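PDB 3PBK: fatty Acyl-Adenylate Ligase from Escherichia coli, which belongs to the AMP-binding enzyme family of the ANL clan and holds 5'-O-[(S)-(dodecanoyloxy)(hydroxy)phosphoryl]adenosine in a pocket. Local coordinates for residues A17-L22 against E199-L204; G192-H197 against G423-Q428; A339-A344 against G417-S422. All coordinates share one frame; numbering follows the deposited sequence.

Contact 1: residues A17-L22 against E199-L204; sequences ADFPTL and EVMANL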
ATOM      1  N   ALA A  17       9.428  -4.675  18.666  1.00 21.35           N
ATOM      2  CA  ALA A  17       8.261  -3.813  18.787  1.00 21.74           C
ATOM      3  C   ALA A  17       7.594  -3.921  20.183  1.00 23.29           C
ATOM      4  O   ALA A  17       6.479  -3.431  20.395  1.00 22.71           O
ATOM      5  CB  ALA A  17       7.269  -4.114  17.663  1.00 19.61           C
ATOM      6  N   ASP A  18       8.298  -4.581  21.107  1.00 23.38           N
ATOM      7  CA  ASP A  18       7.996  -4.657  22.542  1.00 22.40           C
ATOM      8  C   ASP A  18       7.242  -3.515  23.207  1.00 23.10           C
ATOM      9  O   ASP A  18       6.644  -3.711  24.256  1.00 23.31           O
ATOM     10  CB  ASP A  18       9.313  -4.727  23.293  1.00 23.11           C
ATOM     11  CG  ASP A  18       9.766  -6.121  23.522  1.00 26.04           C
ATOM     12  OD1 ASP A  18       9.203  -6.773  24.426  1.00 27.19           O
ATOM     13  OD2 ASP A  18      10.694  -6.565  22.805  1.00 28.41           O
ATOM     14  N   PHE A  19       7.314  -2.318  22.638  1.00 22.85           N
ATOM     15  CA  PHE A  19       6.925  -1.104  23.351  1.00 22.39           C
ATOM     16  C   PHE A  19       5.452  -0.728  23.293  1.00 22.47           C
ATOM     17  O   PHE A  19       4.727  -1.120  22.369  1.00 21.80           O
ATOM     18  CB  PHE A  19       7.773   0.062  22.860  1.00 22.47           C
ATOM     19  CG  PHE A  19       9.181  -0.321  22.596  1.00 22.69           C
ATOM     20  CD1 PHE A  19      10.131  -0.227  23.594  1.00 22.79           C
ATOM     21  CD2 PHE A  19       9.547  -0.817  21.360  1.00 22.26           C
ATOM     22  CE1 PHE A  19      11.425  -0.591  23.362  1.00 22.72           C
ATOM     23  CE2 PHE A  19      10.835  -1.184  21.120  1.00 23.07           C
ATOM     24  CZ  PHE A  19      11.781  -1.075  22.126  1.00 23.85           C
ATOM     25  N   PRO A  20       5.015   0.049  24.295  1.00 22.46           N
ATOM     26  CA  PRO A  20       3.665   0.599  24.438  1.00 22.77           C
ATOM     27  C   PRO A  20       3.383   1.697  23.419  1.00 22.02           C
ATOM     28  O   PRO A  20       2.266   1.807  22.915  1.00 21.26           O
ATOM     29  CB  PRO A  20       3.688   1.223  25.840  1.00 23.52           C
ATOM     30  CG  PRO A  20       4.911   0.664  26.511  1.00 24.00           C
ATOM     31  CD  PRO A  20       5.880   0.407  25.431  1.00 22.53           C
ATOM     32  N   THR A  21       4.401   2.490  23.119  1.00 21.93           N
ATOM     33  CA  THR A  21       4.219   3.749  22.424  1.00 22.25           C
ATOM     34  C   THR A  21       5.348   3.970  21.451  1.00 22.92           C
ATOM     35  O   THR A  21       6.472   3.577  21.730  1.00 24.50           O
ATOM     36  CB  THR A  21       4.236   4.891  23.439  1.00 22.91           C
ATOM     37  OG1 THR A  21       2.901   5.131  23.908  1.00 23.00           O
ATOM     38  CG2 THR A  21       4.805   6.155  22.827  1.00 22.60           C
ATOM     39  N   LEU A  22       5.058   4.598  20.313  1.00 22.64           N
ATOM     40  CA  LEU A  22       6.082   4.850  19.284  1.00 22.59           C
ATOM     41  C   LEU A  22       7.262   5.641  19.828  1.00 22.11           C
ATOM     42  O   LEU A  22       8.398   5.454  19.403  1.00 22.05           O
ATOM     43  CB  LEU A  22       5.486   5.585  18.076  1.00 21.65           C
ATOM     44  CG  LEU A  22       4.809   4.743  16.994  1.00 20.41           C
ATOM     45  CD1 LEU A  22       3.907   5.603  16.130  1.00 19.09           C
ATOM     46  CD2 LEU A  22       5.840   4.043  16.157  1.00 18.99           C
ATOM     47  N   GLU A 199      -2.423   0.355  18.748  1.00 17.91           N
ATOM     48  CA  GLU A 199      -2.719  -0.357  17.520  1.00 17.16           C
ATOM     49  C   GLU A 199      -1.494  -0.465  16.616  1.00 17.06           C
ATOM     50  O   GLU A 199      -1.139  -1.557  16.171  1.00 16.80           O
ATOM     51  CB  GLU A 199      -3.894   0.310  16.811  1.00 17.34           C
ATOM     52  CG  GLU A 199      -5.189   0.159  17.605  1.00 18.20           C
ATOM     53  CD  GLU A 199      -6.223   1.243  17.323  1.00 18.48           C
ATOM     54  OE1 GLU A 199      -6.081   1.979  16.319  1.00 18.30           O
ATOM     55  OE2 GLU A 199      -7.184   1.355  18.116  1.00 18.38           O
ATOM     56  N   VAL A 200      -0.829   0.651  16.347  1.00 17.02           N
ATOM     57  CA  VAL A 200       0.333   0.591  15.470  1.00 17.34           C
ATOM     58  C   VAL A 200       1.429  -0.272  16.104  1.00 17.95           C
ATOM     59  O   VAL A 200       2.224  -0.894  15.401  1.00 17.84           O
ATOM     60  CB  VAL A 200       0.879   1.993  15.098  1.00 17.27           C
ATOM     61  CG1 VAL A 200       1.724   2.544  16.220  1.00 18.53           C
ATOM     62  CG2 VAL A 200       1.698   1.931  13.816  1.00 15.91           C
HETATM   63  N   MSE A 201       1.465  -0.320  17.432  1.00 18.30           N
HETATM   64  CA  MSE A 201       2.456  -1.143  18.111  1.00 18.00           C
HETATM   65  C   MSE A 201       2.097  -2.619  18.029  1.00 17.66           C
HETATM   66  O   MSE A 201       2.965  -3.456  17.797  1.00 17.88           O
HETATM   67  CB  MSE A 201       2.651  -0.701  19.555  1.00 18.27           C
HETATM   68  CG  MSE A 201       3.400   0.614  19.679  1.00 21.00           C
HETATM   69 SE   MSE A 201       5.026   0.790  18.554  1.00 38.33          SE
HETATM   70  CE  MSE A 201       6.033  -0.784  19.174  1.00 21.89           C
ATOM     71  N   ALA A 202       0.816  -2.934  18.209  1.00 17.65           N
ATOM     72  CA  ALA A 202       0.342  -4.313  18.083  1.00 17.34           C
ATOM     73  C   ALA A 202       0.750  -4.879  16.739  1.00 16.55           C
ATOM     74  O   ALA A 202       1.201  -6.028  16.653  1.00 15.72           O
ATOM     75  CB  ALA A 202      -1.183  -4.405  18.259  1.00 16.17           C
ATOM     76  N   ASN A 203       0.589  -4.065  15.698  1.00 15.76           N
ATOM     77  CA  ASN A 203       0.909  -4.515  14.362  1.00 16.32           C
ATOM     78  C   ASN A 203       2.410  -4.598  14.146  1.00 16.80           C
ATOM     79  O   ASN A 203       2.905  -5.590  13.628  1.00 17.21           O
ATOM     80  CB  ASN A 203       0.250  -3.654  13.289  1.00 15.77           C
ATOM     81  CG  ASN A 203       0.013  -4.421  11.998  1.00 15.03           C
ATOM     82  OD1 ASN A 203      -0.667  -5.435  12.000  1.00 15.21           O
ATOM     83  ND2 ASN A 203       0.580  -3.946  10.900  1.00 15.11           N
ATOM     84  N   LEU A 204       3.138  -3.568  14.549  1.00 16.32           N
ATOM     85  CA  LEU A 204       4.593  -3.626  14.494  1.00 17.22           C
ATOM     86  C   LEU A 204       5.124  -4.890  15.180  1.00 18.41           C
ATOM     87  O   LEU A 204       5.998  -5.580  14.658  1.00 19.35           O
ATOM     88  CB  LEU A 204       5.192  -2.386  15.139  1.00 17.97           C
ATOM     89  CG  LEU A 204       5.557  -1.232  14.212  1.00 17.50           C
ATOM     90  CD1 LEU A 204       4.793  -1.313  12.906  1.00 17.16           C
ATOM     91  CD2 LEU A 204       5.312   0.077  14.916  1.00 17.49           C
TER

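Contact 2: residues G192-H197 against G423-Q428; sequences GVIITH and GYFGDQ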
ATOM      1  N   GLY A 192     -10.453   8.868   7.014  1.00 26.00           N
ATOM      2  CA  GLY A 192      -9.211   8.827   7.762  1.00 24.52           C
ATOM      3  C   GLY A 192      -9.143   7.681   8.754  1.00 22.39           C
ATOM      4  O   GLY A 192      -9.933   7.629   9.693  1.00 22.46           O
ATOM      5  N   VAL A 193      -8.204   6.759   8.550  1.00 21.58           N
ATOM      6  CA  VAL A 193      -8.025   5.646   9.474  1.00 20.21           C
ATOM      7  C   VAL A 193      -7.350   6.188  10.728  1.00 18.93           C
ATOM      8  O   VAL A 193      -6.294   6.797  10.638  1.00 19.10           O
ATOM      9  CB  VAL A 193      -7.190   4.495   8.839  1.00 19.58           C
ATOM     10  CG1 VAL A 193      -6.971   3.384   9.832  1.00 18.64           C
ATOM     11  CG2 VAL A 193      -7.885   3.936   7.615  1.00 19.71           C
ATOM     12  N   ILE A 194      -7.978   6.016  11.891  1.00 18.93           N
ATOM     13  CA  ILE A 194      -7.353   6.423  13.154  1.00 18.15           C
ATOM     14  C   ILE A 194      -6.469   5.308  13.659  1.00 17.55           C
ATOM     15  O   ILE A 194      -6.908   4.170  13.808  1.00 17.60           O
ATOM     16  CB  ILE A 194      -8.375   6.746  14.266  1.00 17.47           C
ATOM     17  CG1 ILE A 194      -9.179   7.992  13.903  1.00 18.56           C
ATOM     18  CG2 ILE A 194      -7.665   6.937  15.597  1.00 15.45           C
ATOM     19  CD1 ILE A 194     -10.419   8.163  14.726  1.00 18.89           C
ATOM     20  N   ILE A 195      -5.215   5.628  13.923  1.00 17.37           N
ATOM     21  CA  ILE A 195      -4.302   4.629  14.438  1.00 17.75           C
ATOM     22  C   ILE A 195      -3.771   5.104  15.789  1.00 17.21           C
ATOM     23  O   ILE A 195      -3.093   6.126  15.858  1.00 18.25           O
ATOM     24  CB  ILE A 195      -3.153   4.345  13.419  1.00 17.47           C
ATOM     25  CG1 ILE A 195      -3.712   3.713  12.144  1.00 16.81           C
ATOM     26  CG2 ILE A 195      -2.107   3.426  14.009  1.00 17.52           C
ATOM     27  CD1 ILE A 195      -4.517   2.442  12.380  1.00 16.16           C
ATOM     28  N   THR A 196      -4.103   4.390  16.863  1.00 17.03           N
ATOM     29  CA  THR A 196      -3.571   4.731  18.186  1.00 17.66           C
ATOM     30  C   THR A 196      -2.173   4.162  18.357  1.00 17.61           C
ATOM     31  O   THR A 196      -1.739   3.318  17.579  1.00 18.19           O
ATOM     32  CB  THR A 196      -4.479   4.241  19.350  1.00 18.15           C
ATOM     33  OG1 THR A 196      -4.361   2.818  19.530  1.00 18.03           O
ATOM     34  CG2 THR A 196      -5.930   4.616  19.095  1.00 17.90           C
ATOM     35  N   HIS A 197      -1.452   4.619  19.366  1.00 17.79           N
ATOM     36  CA  HIS A 197      -0.152   4.023  19.631  1.00 18.45           C
ATOM     37  C   HIS A 197      -0.273   2.521  19.847  1.00 18.19           C
ATOM     38  O   HIS A 197       0.531   1.753  19.332  1.00 18.42           O
ATOM     39  CB  HIS A 197       0.510   4.668  20.837  1.00 19.46           C
ATOM     40  CG  HIS A 197       1.127   5.992  20.540  1.00 19.03           C
ATOM     41  ND1 HIS A 197       2.375   6.117  19.976  1.00 19.21           N
ATOM     42  CD2 HIS A 197       0.668   7.253  20.729  1.00 19.13           C
ATOM     43  CE1 HIS A 197       2.661   7.398  19.829  1.00 20.36           C
ATOM     44  NE2 HIS A 197       1.643   8.109  20.279  1.00 19.47           N
ATOM     45  N   GLY A 423     -11.533   3.297  14.053  1.00 19.04           N
ATOM     46  CA  GLY A 423     -12.583   3.707  13.141  1.00 19.65           C
ATOM     47  C   GLY A 423     -12.075   4.837  12.267  1.00 19.80           C
ATOM     48  O   GLY A 423     -10.922   5.242  12.372  1.00 19.02           O
ATOM     49  N   TYR A 424     -12.936   5.344  11.397  1.00 21.62           N
ATOM     50  CA  TYR A 424     -12.579   6.471  10.545  1.00 22.09           C
ATOM     51  C   TYR A 424     -12.773   7.757  11.309  1.00 20.89           C
ATOM     52  O   TYR A 424     -13.786   7.940  11.976  1.00 21.03           O
ATOM     53  CB  TYR A 424     -13.408   6.491   9.251  1.00 23.25           C
ATOM     54  CG  TYR A 424     -13.142   5.314   8.345  1.00 23.74           C
ATOM     55  CD1 TYR A 424     -11.898   5.135   7.757  1.00 23.70           C
ATOM     56  CD2 TYR A 424     -14.132   4.375   8.088  1.00 24.51           C
ATOM     57  CE1 TYR A 424     -11.651   4.048   6.937  1.00 25.59           C
ATOM     58  CE2 TYR A 424     -13.894   3.288   7.268  1.00 24.97           C
ATOM     59  CZ  TYR A 424     -12.655   3.130   6.698  1.00 25.10           C
ATOM     60  OH  TYR A 424     -12.423   2.052   5.893  1.00 24.17           O
ATOM     61  N   PHE A 425     -11.794   8.645  11.200  1.00 21.29           N
ATOM     62  CA  PHE A 425     -11.787   9.902  11.935  1.00 22.01           C
ATOM     63  C   PHE A 425     -13.039  10.743  11.707  1.00 21.94           C
ATOM     64  O   PHE A 425     -13.312  11.173  10.591  1.00 22.59           O
ATOM     65  CB  PHE A 425     -10.550  10.709  11.566  1.00 22.31           C
ATOM     66  CG  PHE A 425     -10.405  11.960  12.353  1.00 23.23           C
ATOM     67  CD1 PHE A 425      -9.851  11.929  13.624  1.00 22.59           C
ATOM     68  CD2 PHE A 425     -10.823  13.168  11.833  1.00 25.12           C
ATOM     69  CE1 PHE A 425      -9.715  13.076  14.365  1.00 22.93           C
ATOM     70  CE2 PHE A 425     -10.693  14.326  12.570  1.00 27.14           C
ATOM     71  CZ  PHE A 425     -10.135  14.279  13.841  1.00 26.42           C
ATOM     72  N   GLY A 426     -13.799  10.974  12.769  1.00 21.53           N
ATOM     73  CA  GLY A 426     -15.025  11.737  12.659  1.00 21.92           C
ATOM     74  C   GLY A 426     -16.251  10.869  12.458  1.00 22.97           C
ATOM     75  O   GLY A 426     -17.359  11.244  12.849  1.00 24.08           O
ATOM     76  N   ASP A 427     -16.053   9.704  11.849  1.00 23.06           N
ATOM     77  CA  ASP A 427     -17.137   8.745  11.642  1.00 23.01           C
ATOM     78  C   ASP A 427     -17.552   8.090  12.951  1.00 22.24           C
ATOM     79  O   ASP A 427     -16.810   7.272  13.480  1.00 22.11           O
ATOM     80  CB  ASP A 427     -16.706   7.658  10.653  1.00 22.44           C
ATOM     81  CG  ASP A 427     -17.865   6.792  10.216  1.00 23.83           C
ATOM     82  OD1 ASP A 427     -18.843   6.693  10.994  1.00 24.13           O
ATOM     83  OD2 ASP A 427     -17.807   6.224   9.100  1.00 23.92           O
ATOM     84  N   GLN A 428     -18.728   8.441  13.471  1.00 22.47           N
ATOM     85  CA  GLN A 428     -19.220   7.837  14.716  1.00 22.48           C
ATOM     86  C   GLN A 428     -19.673   6.385  14.490  1.00 22.11           C
ATOM     87  O   GLN A 428     -19.330   5.495  15.278  1.00 21.53           O
ATOM     88  CB  GLN A 428     -20.342   8.683  15.352  1.00 21.98           C
ATOM     89  CG  GLN A 428     -20.823   8.192  16.734  1.00 21.58           C
ATOM     90  CD  GLN A 428     -19.890   8.565  17.902  1.00 21.70           C
ATOM     91  OE1 GLN A 428     -19.378   9.692  17.980  1.00 21.15           O
ATOM     92  NE2 GLN A 428     -19.688   7.623  18.823  1.00 19.85           N
TER

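Contact 3: residues A339-A344 against G417-S422; sequences AENALA and GPSLMS. With 1ZZ (5'-O-[(S)-(dodecanoyloxy)(hydroxy)phosphoryl]adenosine), chain C.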
ATOM      1  N   ALA A 339      -4.942  -0.566   5.522  1.00 20.51           N
ATOM      2  CA  ALA A 339      -4.635   0.534   6.427  1.00 19.23           C
ATOM      3  C   ALA A 339      -5.476   0.391   7.670  1.00 18.43           C
ATOM      4  O   ALA A 339      -5.021   0.702   8.774  1.00 17.98           O
ATOM      5  CB  ALA A 339      -4.900   1.866   5.756  1.00 19.98           C
ATOM      6  N   GLU A 340      -6.695  -0.109   7.478  1.00 18.06           N
ATOM      7  CA  GLU A 340      -7.672  -0.230   8.548  1.00 17.86           C
ATOM      8  C   GLU A 340      -7.225  -1.203   9.636  1.00 17.43           C
ATOM      9  O   GLU A 340      -7.919  -1.396  10.623  1.00 17.54           O
ATOM     10  CB  GLU A 340      -9.038  -0.644   7.991  1.00 18.95           C
ATOM     11  CG  GLU A 340      -9.801   0.463   7.246  1.00 21.01           C
ATOM     12  CD  GLU A 340      -9.362   0.643   5.797  1.00 21.00           C
ATOM     13  OE1 GLU A 340      -8.386  -0.019   5.375  1.00 20.54           O
ATOM     14  OE2 GLU A 340      -9.994   1.453   5.079  1.00 22.36           O
ATOM     15  N   ASN A 341      -6.066  -1.815   9.444  1.00 17.33           N
ATOM     16  CA  ASN A 341      -5.452  -2.670  10.451  1.00 16.63           C
ATOM     17  C   ASN A 341      -4.011  -2.211  10.661  1.00 16.53           C
ATOM     18  O   ASN A 341      -3.137  -3.019  10.968  1.00 15.78           O
ATOM     19  CB  ASN A 341      -5.484  -4.133   9.993  1.00 16.66           C
ATOM     20  CG  ASN A 341      -5.141  -5.123  11.115  1.00 17.00           C
ATOM     21  OD1 ASN A 341      -4.144  -5.844  11.042  1.00 16.07           O
ATOM     22  ND2 ASN A 341      -5.978  -5.167  12.148  1.00 17.46           N
ATOM     23  N   ALA A 342      -3.781  -0.907  10.492  1.00 16.62           N
ATOM     24  CA  ALA A 342      -2.437  -0.322  10.483  1.00 16.23           C
ATOM     25  C   ALA A 342      -1.659  -0.705   9.215  1.00 17.04           C
ATOM     26  O   ALA A 342      -1.287   0.149   8.427  1.00 17.60           O
ATOM     27  CB  ALA A 342      -1.658  -0.696  11.746  1.00 14.66           C
ATOM     28  N   LEU A 343      -1.431  -1.995   9.015  1.00 17.09           N
ATOM     29  CA  LEU A 343      -0.723  -2.453   7.836  1.00 16.37           C
ATOM     30  C   LEU A 343      -0.965  -3.939   7.550  1.00 16.80           C
ATOM     31  O   LEU A 343      -1.671  -4.287   6.602  1.00 16.99           O
ATOM     32  CB  LEU A 343       0.765  -2.212   8.010  1.00 16.72           C
ATOM     33  CG  LEU A 343       1.634  -2.061   6.764  1.00 17.10           C
ATOM     34  CD1 LEU A 343       2.965  -2.736   7.019  1.00 15.99           C
ATOM     35  CD2 LEU A 343       0.969  -2.640   5.540  1.00 17.96           C
ATOM     36  N   ALA A 344      -0.381  -4.806   8.377  1.00 15.64           N
ATOM     37  CA  ALA A 344      -0.297  -6.234   8.068  1.00 15.11           C
ATOM     38  C   ALA A 344      -1.427  -7.068   8.662  1.00 15.50           C
ATOM     39  O   ALA A 344      -1.906  -6.785   9.758  1.00 15.59           O
ATOM     40  CB  ALA A 344       1.048  -6.781   8.507  1.00 15.39           C
ATOM     41  N   GLY A 417      -8.621  -8.033  16.353  1.00 16.14           N
ATOM     42  CA  GLY A 417      -7.408  -8.095  17.149  1.00 15.60           C
ATOM     43  C   GLY A 417      -6.812  -6.720  17.355  1.00 15.26           C
ATOM     44  O   GLY A 417      -7.305  -5.739  16.816  1.00 15.29           O
ATOM     45  N   PRO A 418      -5.720  -6.650  18.114  1.00 15.63           N
ATOM     46  CA  PRO A 418      -5.116  -5.416  18.634  1.00 16.04           C
ATOM     47  C   PRO A 418      -4.763  -4.391  17.561  1.00 17.02           C
ATOM     48  O   PRO A 418      -4.841  -3.187  17.823  1.00 17.40           O
ATOM     49  CB  PRO A 418      -3.833  -5.910  19.288  1.00 15.44           C
ATOM     50  CG  PRO A 418      -4.068  -7.341  19.543  1.00 16.76           C
ATOM     51  CD  PRO A 418      -4.896  -7.825  18.412  1.00 15.80           C
ATOM     52  N   SER A 419      -4.363  -4.861  16.383  1.00 16.25           N
ATOM     53  CA  SER A 419      -3.970  -3.975  15.297  1.00 15.95           C
ATOM     54  C   SER A 419      -5.142  -3.191  14.726  1.00 16.25           C
ATOM     55  O   SER A 419      -4.958  -2.116  14.179  1.00 16.72           O
ATOM     56  CB  SER A 419      -3.303  -4.776  14.185  1.00 16.22           C
ATOM     57  OG  SER A 419      -2.105  -5.371  14.651  1.00 16.75           O
ATOM     58  N   LEU A 420      -6.348  -3.729  14.857  1.00 16.40           N
ATOM     59  CA  LEU A 420      -7.532  -3.104  14.281  1.00 16.17           C
ATOM     60  C   LEU A 420      -7.610  -1.626  14.642  1.00 17.58           C
ATOM     61  O   LEU A 420      -7.315  -1.242  15.778  1.00 17.82           O
ATOM     62  CB  LEU A 420      -8.786  -3.802  14.784  1.00 15.94           C
ATOM     63  CG  LEU A 420      -9.932  -3.985  13.795  1.00 15.96           C
ATOM     64  CD1 LEU A 420     -11.252  -3.980  14.533  1.00 15.98           C
ATOM     65  CD2 LEU A 420      -9.910  -2.898  12.760  1.00 16.83           C
HETATM   66  N   MSE A 421      -8.025  -0.805  13.679  1.00 17.51           N
HETATM   67  CA  MSE A 421      -8.156   0.626  13.887  1.00 17.19           C
HETATM   68  C   MSE A 421      -9.247   0.916  14.897  1.00 18.17           C
HETATM   69  O   MSE A 421      -9.879   0.001  15.427  1.00 18.42           O
HETATM   70  CB  MSE A 421      -8.515   1.309  12.585  1.00 17.75           C
HETATM   71  CG  MSE A 421      -9.894   0.949  12.094  1.00 19.34           C
HETATM   72 SE   MSE A 421     -10.459   2.024  10.560  1.00 28.99          SE
HETATM   73  CE  MSE A 421     -12.220   1.221  10.280  1.00 21.87           C
ATOM     74  N   SER A 422      -9.471   2.197  15.160  1.00 18.21           N
ATOM     75  CA  SER A 422     -10.504   2.600  16.097  1.00 17.68           C
ATOM     76  C   SER A 422     -11.750   2.970  15.322  1.00 18.13           C
ATOM     77  O   SER A 422     -12.867   2.936  15.849  1.00 17.92           O
ATOM     78  CB  SER A 422     -10.021   3.774  16.936  1.00 17.96           C
ATOM     79  OG  SER A 422      -8.811   3.447  17.610  1.00 17.48           O
TER
HETATM   80  P   1ZZ C   1      -3.669  -0.347   1.793  1.00 26.52           P
HETATM   81  C1  1ZZ C   1       9.444  -4.749   7.216  1.00 17.34           C
HETATM   82  N1  1ZZ C   1      -4.700  -5.914  -0.906  1.00 22.26           N
HETATM   83  O1  1ZZ C   1      -1.222  -2.406   0.838  1.00 25.44           O
HETATM   84  C2  1ZZ C   1       7.961  -5.006   7.253  1.00 15.47           C
HETATM   85  N2  1ZZ C   1      -2.878  -6.974  -0.220  1.00 20.15           N
HETATM   86  O2  1ZZ C   1      -2.331  -1.087   2.412  1.00 25.21           O
HETATM   87  C3  1ZZ C   1       7.164  -4.778   5.972  1.00 16.00           C
HETATM   88  N3  1ZZ C   1      -5.514  -7.813  -2.410  1.00 21.20           N
HETATM   89  O3  1ZZ C   1      -4.813   0.075   2.814  1.00 23.68           O
HETATM   90  C4  1ZZ C   1       5.699  -5.246   6.036  1.00 15.93           C
HETATM   91  N4  1ZZ C   1      -4.128  -9.672  -2.431  1.00 21.68           N
HETATM   92  O4  1ZZ C   1      -3.328   0.800   1.118  1.00 28.96           O
HETATM   93  C5  1ZZ C   1       4.866  -5.503   4.775  1.00 15.37           C
HETATM   94  N5  1ZZ C   1      -2.110  -9.690  -1.066  1.00 18.40           N
HETATM   95  O5  1ZZ C   1      -4.356  -1.372   0.780  1.00 25.00           O
HETATM   96  C6  1ZZ C   1       3.390  -5.330   5.027  1.00 15.04           C
HETATM   97  O6  1ZZ C   1      -5.161  -3.743  -0.444  1.00 24.70           O
HETATM   98  C7  1ZZ C   1       2.374  -6.188   4.319  1.00 16.79           C
HETATM   99  O7  1ZZ C   1      -8.295  -5.273  -1.008  1.00 23.83           O
HETATM  100  C8  1ZZ C   1       1.017  -5.575   4.057  1.00 17.20           C
HETATM  101  O8  1ZZ C   1      -7.945  -4.424   1.698  1.00 20.04           O
HETATM  102  C9  1ZZ C   1       0.459  -5.537   2.627  1.00 18.91           C
HETATM  103  C10 1ZZ C   1      -0.137  -4.269   2.070  1.00 21.16           C
HETATM  104  C11 1ZZ C   1      -0.919  -3.261   2.793  1.00 21.86           C
HETATM  105  C12 1ZZ C   1      -1.632  -2.314   1.949  1.00 24.75           C
HETATM  106  C13 1ZZ C   1      -5.485  -2.042   1.280  1.00 23.61           C
HETATM  107  C14 1ZZ C   1      -6.149  -3.085   0.372  1.00 22.44           C
HETATM  108  C15 1ZZ C   1      -6.848  -4.368   0.857  1.00 21.35           C
HETATM  109  C16 1ZZ C   1      -7.035  -5.066  -0.424  1.00 23.43           C
HETATM  110  C17 1ZZ C   1      -5.722  -4.860  -1.098  1.00 24.49           C
HETATM  111  C18 1ZZ C   1      -3.623  -5.817  -0.129  1.00 21.80           C
HETATM  112  C19 1ZZ C   1      -3.564  -7.816  -1.096  1.00 20.43           C
HETATM  113  C20 1ZZ C   1      -4.643  -7.207  -1.523  1.00 20.85           C
HETATM  114  C21 1ZZ C   1      -5.205  -9.061  -2.845  1.00 21.86           C
HETATM  115  C22 1ZZ C   1      -3.268  -9.033  -1.526  1.00 20.27           C

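Contact 1: residues A17-L22 against E199-L204
Met201, modelled as selenomethionine, leaves helix 197-211 with CG anti to its own carbonyl carbon (chi1 -72°) and then bends twice, at chi2 (-46°) and chi3 (-57°), so that it curls into the concave side of the loop 17-22. CG lies 3.5 Å from Phe19 O and also borders Pro20 O, while the terminal CE touches Ala17 CB at 3.9 Å and comes to the edge of the Phe19 ring, 4.1 Å from CD2. The backbone therefore wraps the selenomethionine from several sides, and the contact is van der Waals packing, with carbonyl oxygens as well as apolar atoms around it. Two smaller apolar contacts flank it. One turn further along the helix, Leu204 CB meets Ala17 CB at 3.7 Å. Leu22, whose CG is anti to the carbonyl carbon, crosses Val200 at about a right angle with CD1 3.8 Å from CG1, and its other branch, CD2, reaches Met201 SE at 4.1 Å. This is plain packing of the N-terminal loop on a helix, with nearly every participant buried. Helix 229-241 adds Leu237 against Leu22 and Val200, and Val233 against Leu204; helix 22-29 starts at Leu22 and covers Phe19 through Ala25 and Tyr28.

Contact 2: residues G192-H197 against G423-Q428
Two backbone hydrogen bonds define the close-packed end of this contact and identify it as a single antiparallel bridge. Phe425 N donates to Gly192 O at 2.6 Å, in the carbonyl plane and fairly straight (162° at the hydrogen). Ile194 N donates to Gly423 O at 3.1 Å, nearly along the C=O axis. The bonds bracket Val193 and Tyr424, which form a non-hydrogen-bonded pair with CA atoms 4.8 Å apart. Tyr424 CA also lies close to Gly192 O, as a weak CA-H...O contact. Side chains pack on both faces of the bridge. On one, the Val193 and Tyr424 side chains cross obliquely, CG2 3.8 Å from CE1. On the other, Ile194 holds CG1 anti to its carbonyl carbon (chi1 -67°), which sets CG1 3.8 Å from Phe425 CB and CD1 3.6 Å from Phe425 CA. Strand 177-181 lies beside strand 193-196 and lends Leu180 to both Ile194 and Phe425; the loop between the two strands, ending at Gly192, probably corresponds to the glycine-rich A3 (P-loop-like) motif of the ANL clan.

The loose side begins where the chain turns away. Tyr424 to Asp427 form a type II turn, closed by Asp427 N to Tyr424 O; Gly426, at positive phi (94°), and the exposed Gln428 make no contact with 192-197. Asp427 instead caps helix 428-437 through Ser430 N.

The buried backbone atoms Gly192 O and Ile194 N are thus each paired with the loop at this one bridge, while the Tyr424 hydroxyl is directed to Glu340 OE2, tying the bridge to the pocket side of the fold.

Contact 3: residues A339-A344 against G417-S422
Residues 339-340 close the Tyr-Gly-x-Ala-Glu sequence that corresponds to the A5 motif of the ANL clan, here a short 3-10 segment after strand 332-337, packed against the loop that follows strand 411-416. One backbone hydrogen bond joins them: Met421 N donates to Glu340 O at 3.1 Å. The C=O...N angle is 141° and the donor sits 36° out of the carbonyl plane, so the approach is not along a lone pair. Leu420 CD2 lies 3.3 Å from the same oxygen. Met421, a selenomethionine with CG in the crowded position between N and carbonyl carbon, runs extended beyond it and lies beside Glu340, pointing the same way, with SE 3.7 Å from Glu340 CG. Glu340 bends at chi2, and its OE2 is hydrogen-bonded to both Ser184 and Tyr424. A carboxylate held by two hydroxyls would have its charge partly offset, which would also tend to restrain its rotation. At the other end, the flat amide of Asn341 rests against Ser419, with CG 3.6 Å from CB; Ser419 OG finds its partner in Asn203 of helix 197-211. The type I turn Gly417 to Leu420 brings this serine against Asn341, the residue after the motif.

The opposite face of 339-344 lines the pocket. Leu343 lays both methyls along one side of the carbon chain of the bound 1ZZ, CD1 near C6 and CD2 3.3 Å from C8. Ala339 N donates to 1ZZ O3 at 2.8 Å, an N-H...O angle of 132°.

How the contacts relate
The segments follow one another as 17-22, 192-197, 199-204, 339-344, 417-422 and 423-428, so contact 1 closes before contact 3 opens, contact 3 is nested within contact 2, and contacts 1 and 2 cross. Their centres lie about 11 Å (1 to 3), 10 Å (2 to 3) and 17 Å (1 to 2) apart. Strand 193-196 runs straight into helix 197-211, joining contacts 2 and 1, and the continuous loop 417-428 serves contacts 3 and 2. His197 ND1 and Leu22 N, 3.1 Å apart, probably form a hydrogen bond. Together they form a chain of packing from the N-terminal loop through helix 197-211 and strand 193-196 to loop 417-428 and segment 339-344, which meets the ligand.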